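Local coordinates for lysosome-associated membrane glycoprotein 3 (Homo sapiens, PDB 4AKM), which is a lysosomal membrane glycoprotein that takes part in the unfolded protein response and in fusion of lysosomes with autophagosomes, at residues K18-K30 with F34-A46. Sequence-based numbering, arbitrary orientation.
Sequences KAEMGIQLIVQDK and FSPRRYFNIDPNA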
ATOM      1  N   LYS A  18       7.918  -4.878   6.354  1.00 62.46           N
ATOM      2  CA  LYS A  18       7.835  -6.064   5.513  1.00 57.53           C
ATOM      3  C   LYS A  18       6.417  -6.129   4.967  1.00 61.79           C
ATOM      4  O   LYS A  18       5.461  -6.190   5.733  1.00 59.31           O
ATOM      5  CB  LYS A  18       8.148  -7.319   6.326  1.00 55.78           C
ATOM      6  CG  LYS A  18       8.370  -8.573   5.498  1.00 61.50           C
ATOM      7  CD  LYS A  18       8.265  -9.820   6.370  1.00 73.89           C
ATOM      8  CE  LYS A  18       8.993 -11.013   5.761  1.00 77.56           C
ATOM      9  NZ  LYS A  18       8.581 -11.284   4.356  1.00 70.62           N
ATOM     10  N   ALA A  19       6.270  -6.104   3.648  1.00 55.73           N
ATOM     11  CA  ALA A  19       4.933  -6.076   3.069  1.00 51.95           C
ATOM     12  C   ALA A  19       4.801  -6.935   1.826  1.00 46.46           C
ATOM     13  O   ALA A  19       5.498  -6.752   0.832  1.00 45.88           O
ATOM     14  CB  ALA A  19       4.500  -4.643   2.784  1.00 49.73           C
ATOM     15  N   GLU A  20       3.893  -7.891   1.912  1.00 53.91           N
ATOM     16  CA  GLU A  20       3.509  -8.710   0.783  1.00 49.66           C
ATOM     17  C   GLU A  20       2.086  -8.330   0.454  1.00 47.06           C
ATOM     18  O   GLU A  20       1.276  -8.154   1.355  1.00 50.38           O
ATOM     19  CB  GLU A  20       3.591 -10.179   1.163  1.00 46.88           C
ATOM     20  CG  GLU A  20       4.929 -10.568   1.767  1.00 58.17           C
ATOM     21  CD  GLU A  20       4.931 -11.987   2.290  1.00 61.73           C
ATOM     22  OE1 GLU A  20       3.858 -12.615   2.271  1.00 65.12           O
ATOM     23  OE2 GLU A  20       5.997 -12.474   2.720  1.00 65.52           O
ATOM     24  N   MET A  21       1.795  -8.175  -0.832  1.00 48.17           N
ATOM     25  CA  MET A  21       0.459  -7.807  -1.293  1.00 46.55           C
ATOM     26  C   MET A  21       0.446  -7.660  -2.800  1.00 46.57           C
ATOM     27  O   MET A  21       1.491  -7.563  -3.442  1.00 48.07           O
ATOM     28  CB  MET A  21      -0.019  -6.495  -0.659  1.00 44.01           C
ATOM     29  CG  MET A  21       0.827  -5.270  -1.000  1.00 44.72           C
ATOM     30  SD  MET A  21       0.872  -4.006   0.298  1.00 49.49           S
ATOM     31  CE  MET A  21      -0.861  -3.649   0.515  1.00 44.03           C
ATOM     32  N   GLY A  22      -0.757  -7.655  -3.351  1.00 40.91           N
ATOM     33  CA  GLY A  22      -0.988  -7.329  -4.737  1.00 43.39           C
ATOM     34  C   GLY A  22      -1.717  -6.012  -4.720  1.00 40.95           C
ATOM     35  O   GLY A  22      -2.539  -5.761  -3.840  1.00 42.38           O
ATOM     36  N   ILE A  23      -1.400  -5.153  -5.680  1.00 44.50           N
ATOM     37  CA  ILE A  23      -1.994  -3.826  -5.726  1.00 42.05           C
ATOM     38  C   ILE A  23      -2.479  -3.496  -7.134  1.00 37.92           C
ATOM     39  O   ILE A  23      -1.821  -3.798  -8.131  1.00 36.02           O
ATOM     40  CB  ILE A  23      -1.025  -2.750  -5.179  1.00 36.01           C
ATOM     41  CG1 ILE A  23      -0.726  -3.026  -3.706  1.00 37.43           C
ATOM     42  CG2 ILE A  23      -1.612  -1.360  -5.328  1.00 29.84           C
ATOM     43  CD1 ILE A  23       0.548  -2.395  -3.217  1.00 49.86           C
ATOM     44  N   GLN A  24      -3.664  -2.904  -7.190  1.00 37.03           N
ATOM     45  CA  GLN A  24      -4.317  -2.560  -8.433  1.00 39.36           C
ATOM     46  C   GLN A  24      -4.737  -1.098  -8.327  1.00 39.20           C
ATOM     47  O   GLN A  24      -5.123  -0.631  -7.256  1.00 35.67           O
ATOM     48  CB  GLN A  24      -5.538  -3.471  -8.643  1.00 36.00           C
ATOM     49  CG  GLN A  24      -6.181  -3.380 -10.024  1.00 49.42           C
ATOM     50  CD  GLN A  24      -7.323  -4.375 -10.224  1.00 54.93           C
ATOM     51  OE1 GLN A  24      -8.434  -4.176  -9.729  1.00 51.76           O
ATOM     52  NE2 GLN A  24      -7.051  -5.450 -10.959  1.00 55.78           N
ATOM     53  N   LEU A  25      -4.639  -0.366  -9.428  1.00 36.71           N
ATOM     54  CA  LEU A  25      -5.123   1.005  -9.461  1.00 40.57           C
ATOM     55  C   LEU A  25      -6.276   1.097 -10.446  1.00 42.78           C
ATOM     56  O   LEU A  25      -6.158   0.649 -11.578  1.00 46.38           O
ATOM     57  CB  LEU A  25      -4.001   1.977  -9.839  1.00 36.09           C
ATOM     58  CG  LEU A  25      -2.918   2.190  -8.775  1.00 39.19           C
ATOM     59  CD1 LEU A  25      -1.795   3.091  -9.282  1.00 41.52           C
ATOM     60  CD2 LEU A  25      -3.521   2.753  -7.495  1.00 35.78           C
ATOM     61  N   ILE A  26      -7.391   1.662 -10.007  1.00 39.43           N
ATOM     62  CA  ILE A  26      -8.561   1.813 -10.856  1.00 46.07           C
ATOM     63  C   ILE A  26      -8.814   3.292 -11.126  1.00 48.06           C
ATOM     64  O   ILE A  26      -9.066   4.053 -10.189  1.00 42.79           O
ATOM     65  CB  ILE A  26      -9.835   1.201 -10.204  1.00 51.08           C
ATOM     66  CG1 ILE A  26      -9.753  -0.328 -10.135  1.00 45.95           C
ATOM     67  CG2 ILE A  26     -11.086   1.625 -10.966  1.00 52.74           C
ATOM     68  CD1 ILE A  26      -9.081  -0.867  -8.895  1.00 43.61           C
ATOM     69  N   VAL A  27      -8.741   3.700 -12.395  1.00 48.13           N
ATOM     70  CA  VAL A  27      -9.089   5.080 -12.748  1.00 53.07           C
ATOM     71  C   VAL A  27     -10.398   5.179 -13.529  1.00 55.25           C
ATOM     72  O   VAL A  27     -10.661   4.397 -14.441  1.00 59.49           O
ATOM     73  CB  VAL A  27      -7.933   5.865 -13.462  1.00 56.90           C
ATOM     74  CG1 VAL A  27      -6.572   5.292 -13.094  1.00 53.27           C
ATOM     75  CG2 VAL A  27      -8.116   5.891 -14.976  1.00 62.32           C
ATOM     76  N   GLN A  28     -11.224   6.143 -13.140  1.00 61.26           N
ATOM     77  CA  GLN A  28     -12.529   6.347 -13.759  1.00 67.39           C
ATOM     78  C   GLN A  28     -12.451   7.372 -14.887  1.00 73.45           C
ATOM     79  O   GLN A  28     -12.636   8.567 -14.660  1.00 74.80           O
ATOM     80  CB  GLN A  28     -13.540   6.802 -12.709  1.00 66.03           C
ATOM     81  CG  GLN A  28     -14.882   6.105 -12.804  1.00 78.80           C
ATOM     82  CD  GLN A  28     -15.559   5.972 -11.456  1.00 83.75           C
ATOM     83  OE1 GLN A  28     -16.005   4.884 -11.073  1.00 78.74           O
ATOM     84  NE2 GLN A  28     -15.640   7.081 -10.724  1.00 75.59           N
ATOM     85  N   ASP A  29     -12.185   6.889 -16.097  1.00 80.85           N
ATOM     86  CA  ASP A  29     -12.050   7.741 -17.277  1.00 83.80           C
ATOM     87  C   ASP A  29     -13.293   8.579 -17.520  1.00 82.27           C
ATOM     88  O   ASP A  29     -13.207   9.785 -17.741  1.00 84.86           O
ATOM     89  CB  ASP A  29     -11.798   6.884 -18.520  1.00 85.66           C
ATOM     90  CG  ASP A  29     -10.437   6.237 -18.512  1.00 88.79           C
ATOM     91  OD1 ASP A  29      -9.465   6.922 -18.131  1.00 89.90           O
ATOM     92  OD2 ASP A  29     -10.340   5.047 -18.886  1.00 87.45           O
ATOM     93  N   LYS A  30     -14.447   7.922 -17.480  1.00 79.03           N
ATOM     94  CA  LYS A  30     -15.703   8.545 -17.866  1.00 84.63           C
ATOM     95  C   LYS A  30     -16.438   9.106 -16.656  1.00 88.59           C
ATOM     96  O   LYS A  30     -16.333   8.571 -15.551  1.00 86.09           O
ATOM     97  CB  LYS A  30     -16.583   7.534 -18.602  1.00 84.48           C
ATOM     98  CG  LYS A  30     -15.802   6.422 -19.302  1.00 82.65           C
ATOM     99  CD  LYS A  30     -15.011   6.917 -20.508  1.00 85.19           C
ATOM    100  CE  LYS A  30     -14.210   5.778 -21.136  1.00 89.69           C
ATOM    101  NZ  LYS A  30     -13.404   6.210 -22.316  1.00 91.74           N
ATOM    102  N   PHE A  34     -21.074   4.193 -14.184  1.00 57.54           N
ATOM    103  CA  PHE A  34     -21.345   2.830 -14.655  1.00 56.41           C
ATOM    104  C   PHE A  34     -20.501   2.441 -15.857  1.00 56.05           C
ATOM    105  O   PHE A  34     -20.458   1.274 -16.242  1.00 44.47           O
ATOM    106  CB  PHE A  34     -22.816   2.658 -15.022  1.00 49.23           C
ATOM    107  CG  PHE A  34     -23.752   2.920 -13.893  1.00 52.27           C
ATOM    108  CD1 PHE A  34     -23.982   1.951 -12.930  1.00 53.94           C
ATOM    109  CD2 PHE A  34     -24.412   4.136 -13.794  1.00 51.50           C
ATOM    110  CE1 PHE A  34     -24.852   2.192 -11.881  1.00 61.04           C
ATOM    111  CE2 PHE A  34     -25.286   4.386 -12.751  1.00 53.70           C
ATOM    112  CZ  PHE A  34     -25.508   3.414 -11.792  1.00 58.51           C
ATOM    113  N   SER A  35     -19.863   3.431 -16.470  1.00 59.53           N
ATOM    114  CA  SER A  35     -18.997   3.191 -17.617  1.00 63.96           C
ATOM    115  C   SER A  35     -17.711   2.498 -17.183  1.00 61.00           C
ATOM    116  O   SER A  35     -17.304   2.625 -16.025  1.00 58.82           O
ATOM    117  CB  SER A  35     -18.694   4.507 -18.340  1.00 71.16           C
ATOM    118  OG  SER A  35     -19.756   4.866 -19.210  1.00 73.71           O
ATOM    119  N   PRO A  36     -17.078   1.755 -18.107  1.00 62.83           N
ATOM    120  CA  PRO A  36     -15.838   1.025 -17.825  1.00 59.91           C
ATOM    121  C   PRO A  36     -14.738   1.910 -17.245  1.00 64.67           C
ATOM    122  O   PRO A  36     -14.705   3.131 -17.434  1.00 60.71           O
ATOM    123  CB  PRO A  36     -15.421   0.499 -19.200  1.00 52.89           C
ATOM    124  CG  PRO A  36     -16.688   0.355 -19.935  1.00 67.96           C
ATOM    125  CD  PRO A  36     -17.558   1.498 -19.477  1.00 64.66           C
ATOM    126  N   ARG A  37     -13.830   1.266 -16.530  1.00 64.74           N
ATOM    127  CA  ARG A  37     -12.741   1.958 -15.882  1.00 60.21           C
ATOM    128  C   ARG A  37     -11.421   1.378 -16.362  1.00 61.37           C
ATOM    129  O   ARG A  37     -11.377   0.258 -16.870  1.00 60.54           O
ATOM    130  CB  ARG A  37     -12.877   1.823 -14.367  1.00 60.76           C
ATOM    131  CG  ARG A  37     -13.866   2.800 -13.752  1.00 65.68           C
ATOM    132  CD  ARG A  37     -14.905   2.100 -12.891  1.00 71.95           C
ATOM    133  NE  ARG A  37     -14.341   0.956 -12.178  1.00 80.47           N
ATOM    134  CZ  ARG A  37     -14.949   0.302 -11.189  1.00 84.46           C
ATOM    135  NH1 ARG A  37     -16.152   0.681 -10.773  1.00 82.48           N
ATOM    136  NH2 ARG A  37     -14.345  -0.730 -10.606  1.00 74.48           N
ATOM    137  N   ARG A  38     -10.349   2.150 -16.229  1.00 61.15           N
ATOM    138  CA  ARG A  38      -9.023   1.671 -16.588  1.00 63.16           C
ATOM    139  C   ARG A  38      -8.398   0.959 -15.389  1.00 56.63           C
ATOM    140  O   ARG A  38      -8.346   1.500 -14.285  1.00 57.70           O
ATOM    141  CB  ARG A  38      -8.145   2.829 -17.073  1.00 62.41           C
ATOM    142  CG  ARG A  38      -7.016   2.409 -18.011  1.00 77.16           C
ATOM    143  CD  ARG A  38      -6.494   3.592 -18.825  1.00 86.97           C
ATOM    144  NE  ARG A  38      -7.548   4.211 -19.630  1.00 94.66           N
ATOM    145  CZ  ARG A  38      -7.360   5.227 -20.471  1.00100.41           C
ATOM    146  NH1 ARG A  38      -6.150   5.751 -20.630  1.00 99.90           N
ATOM    147  NH2 ARG A  38      -8.385   5.721 -21.158  1.00 98.18           N
ATOM    148  N   TYR A  39      -7.952  -0.270 -15.605  1.00 54.61           N
ATOM    149  CA  TYR A  39      -7.303  -1.035 -14.553  1.00 51.83           C
ATOM    150  C   TYR A  39      -5.792  -1.051 -14.764  1.00 51.94           C
ATOM    151  O   TYR A  39      -5.313  -1.110 -15.896  1.00 54.12           O
ATOM    152  CB  TYR A  39      -7.860  -2.460 -14.511  1.00 53.55           C
ATOM    153  CG  TYR A  39      -9.276  -2.549 -13.967  1.00 59.06           C
ATOM    154  CD1 TYR A  39     -10.377  -2.230 -14.759  1.00 57.97           C
ATOM    155  CD2 TYR A  39      -9.511  -2.941 -12.655  1.00 56.14           C
ATOM    156  CE1 TYR A  39     -11.668  -2.305 -14.256  1.00 56.02           C
ATOM    157  CE2 TYR A  39     -10.794  -3.020 -12.147  1.00 57.31           C
ATOM    158  CZ  TYR A  39     -11.870  -2.701 -12.948  1.00 62.37           C
ATOM    159  OH  TYR A  39     -13.148  -2.783 -12.434  1.00 61.86           O
ATOM    160  N   PHE A  40      -5.041  -0.967 -13.675  1.00 47.16           N
ATOM    161  CA  PHE A  40      -3.595  -1.118 -13.759  1.00 52.30           C
ATOM    162  C   PHE A  40      -3.031  -1.973 -12.634  1.00 48.03           C
ATOM    163  O   PHE A  40      -3.074  -1.588 -11.471  1.00 46.47           O
ATOM    164  CB  PHE A  40      -2.868   0.223 -13.763  1.00 46.14           C
ATOM    165  CG  PHE A  40      -1.380   0.071 -13.703  1.00 52.49           C
ATOM    166  CD1 PHE A  40      -0.669  -0.305 -14.834  1.00 50.01           C
ATOM    167  CD2 PHE A  40      -0.692   0.253 -12.510  1.00 50.70           C
ATOM    168  CE1 PHE A  40       0.704  -0.473 -14.784  1.00 54.23           C
ATOM    169  CE2 PHE A  40       0.686   0.088 -12.449  1.00 45.24           C
ATOM    170  CZ  PHE A  40       1.385  -0.274 -13.588  1.00 53.79           C
ATOM    171  N   ASN A  41      -2.475  -3.121 -12.997  1.00 46.05           N
ATOM    172  CA  ASN A  41      -1.881  -4.021 -12.023  1.00 42.04           C
ATOM    173  C   ASN A  41      -0.443  -3.633 -11.696  1.00 44.03           C
ATOM    174  O   ASN A  41       0.405  -3.568 -12.589  1.00 47.33           O
ATOM    175  CB  ASN A  41      -1.926  -5.450 -12.553  1.00 45.08           C
ATOM    176  CG  ASN A  41      -3.342  -5.988 -12.660  1.00 52.51           C
ATOM    177  OD1 ASN A  41      -4.317  -5.280 -12.379  1.00 48.48           O
ATOM    178  ND2 ASN A  41      -3.463  -7.247 -13.065  1.00 47.54           N
ATOM    179  N   ILE A  42      -0.160  -3.367 -10.424  1.00 35.78           N
ATOM    180  CA  ILE A  42       1.224  -3.188 -10.023  1.00 37.19           C
ATOM    181  C   ILE A  42       1.919  -4.524 -10.244  1.00 41.39           C
ATOM    182  O   ILE A  42       1.583  -5.523  -9.609  1.00 46.54           O
ATOM    183  CB  ILE A  42       1.389  -2.726  -8.554  1.00 37.60           C
ATOM    184  CG1 ILE A  42       1.219  -1.212  -8.426  1.00 34.67           C
ATOM    185  CG2 ILE A  42       2.776  -3.081  -8.039  1.00 33.60           C
ATOM    186  CD1 ILE A  42      -0.176  -0.709  -8.664  1.00 37.49           C
ATOM    187  N   ASP A  43       2.846  -4.542 -11.193  1.00 41.17           N
ATOM    188  CA  ASP A  43       3.655  -5.719 -11.475  1.00 43.20           C
ATOM    189  C   ASP A  43       4.884  -5.702 -10.567  1.00 43.38           C
ATOM    190  O   ASP A  43       5.784  -4.880 -10.732  1.00 41.90           O
ATOM    191  CB  ASP A  43       4.034  -5.751 -12.964  1.00 45.68           C
ATOM    192  CG  ASP A  43       5.108  -6.780 -13.291  1.00 49.52           C
ATOM    193  OD1 ASP A  43       5.349  -7.709 -12.488  1.00 50.28           O
ATOM    194  OD2 ASP A  43       5.710  -6.658 -14.380  1.00 49.68           O
ATOM    195  N   PRO A  44       4.913  -6.619  -9.596  1.00 43.46           N
ATOM    196  CA  PRO A  44       5.952  -6.696  -8.564  1.00 48.23           C
ATOM    197  C   PRO A  44       7.379  -6.941  -9.063  1.00 47.30           C
ATOM    198  O   PRO A  44       8.318  -6.625  -8.334  1.00 47.60           O
ATOM    199  CB  PRO A  44       5.492  -7.868  -7.692  1.00 47.31           C
ATOM    200  CG  PRO A  44       4.493  -8.598  -8.494  1.00 49.45           C
ATOM    201  CD  PRO A  44       3.840  -7.597  -9.364  1.00 45.68           C
ATOM    202  N   ASN A  45       7.549  -7.501 -10.256  1.00 48.28           N
ATOM    203  CA  ASN A  45       8.899  -7.711 -10.779  1.00 55.37           C
ATOM    204  C   ASN A  45       9.418  -6.507 -11.568  1.00 51.89           C
ATOM    205  O   ASN A  45      10.515  -6.528 -12.119  1.00 47.49           O
ATOM    206  CB  ASN A  45       8.987  -9.008 -11.590  1.00 53.81           C
ATOM    207  CG  ASN A  45       9.055 -10.245 -10.704  1.00 65.12           C
ATOM    208  OD1 ASN A  45       9.498 -10.182  -9.549  1.00 58.69           O
ATOM    209  ND2 ASN A  45       8.622 -11.381 -11.245  1.00 66.32           N
ATOM    210  N   ALA A  46       8.611  -5.454 -11.592  1.00 52.17           N
ATOM    211  CA  ALA A  46       8.919  -4.236 -12.323  1.00 39.69           C
ATOM    212  C   ALA A  46       8.656  -3.047 -11.402  1.00 41.16           C
ATOM    213  O   ALA A  46       8.306  -1.954 -11.851  1.00 38.73           O
ATOM    214  CB  ALA A  46       8.060  -4.149 -13.572  1.00 34.49           C
TER
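Gln24 lays its extended side chain between Asn41 and the edge of the Tyr39 ring, on one face of a β-hairpin formed by strands 14-27 and 38-41 of the membrane-proximal part of the LAMP-3 luminal domain, a β-prism. With CG anti to the backbone N (chi1 -170°), the chain runs alongside Asn41, the two amide planes 18° apart, and Gln24 NE2 donates to Asn41 OD1 at 3.1 Å. The same amide stands steeply to the Tyr39 ring, Gln24 OE1 lying 3.4 Å from Tyr39 CD2 near the ring plane. Next along this face, Ile26 sends its two branches to different partners: CG1 lies against Tyr39 CE2, whereas CG2 reaches 3.5 Å from Arg37 NE.

The strands are antiparallel; Leu25 with Phe40 and Val27 with Arg38 form hydrogen-bonded pairs. On the other face, Leu25 packs on Phe64 of strand 57-64 in the five-stranded sheet, and the Phe40 ring meets the Phe64 ring, so the Leu25 and Phe40 part of this face packs against the other sheet. Two residues beyond Phe40, Ile42 N donates to Ile23 O, and Ile42 CD1 lies 3.7 Å from Ile23 CG2 and 4.0 Å from Leu25 CG.

At the loop end of the hairpin, Arg38 bends at chi3 (-59°) and meets the Asp29 carboxylate in a salt bridge, while its NH1 donates to the backbone O of Asp93. Asp29 OD2 receives weak, strongly bent bonds from Arg38 NE at 3.0 Å and Arg38 NH2 at 3.1 Å, and Asp29 OD1 lies above one face of the Arg38 guanidinium, offset toward its rim.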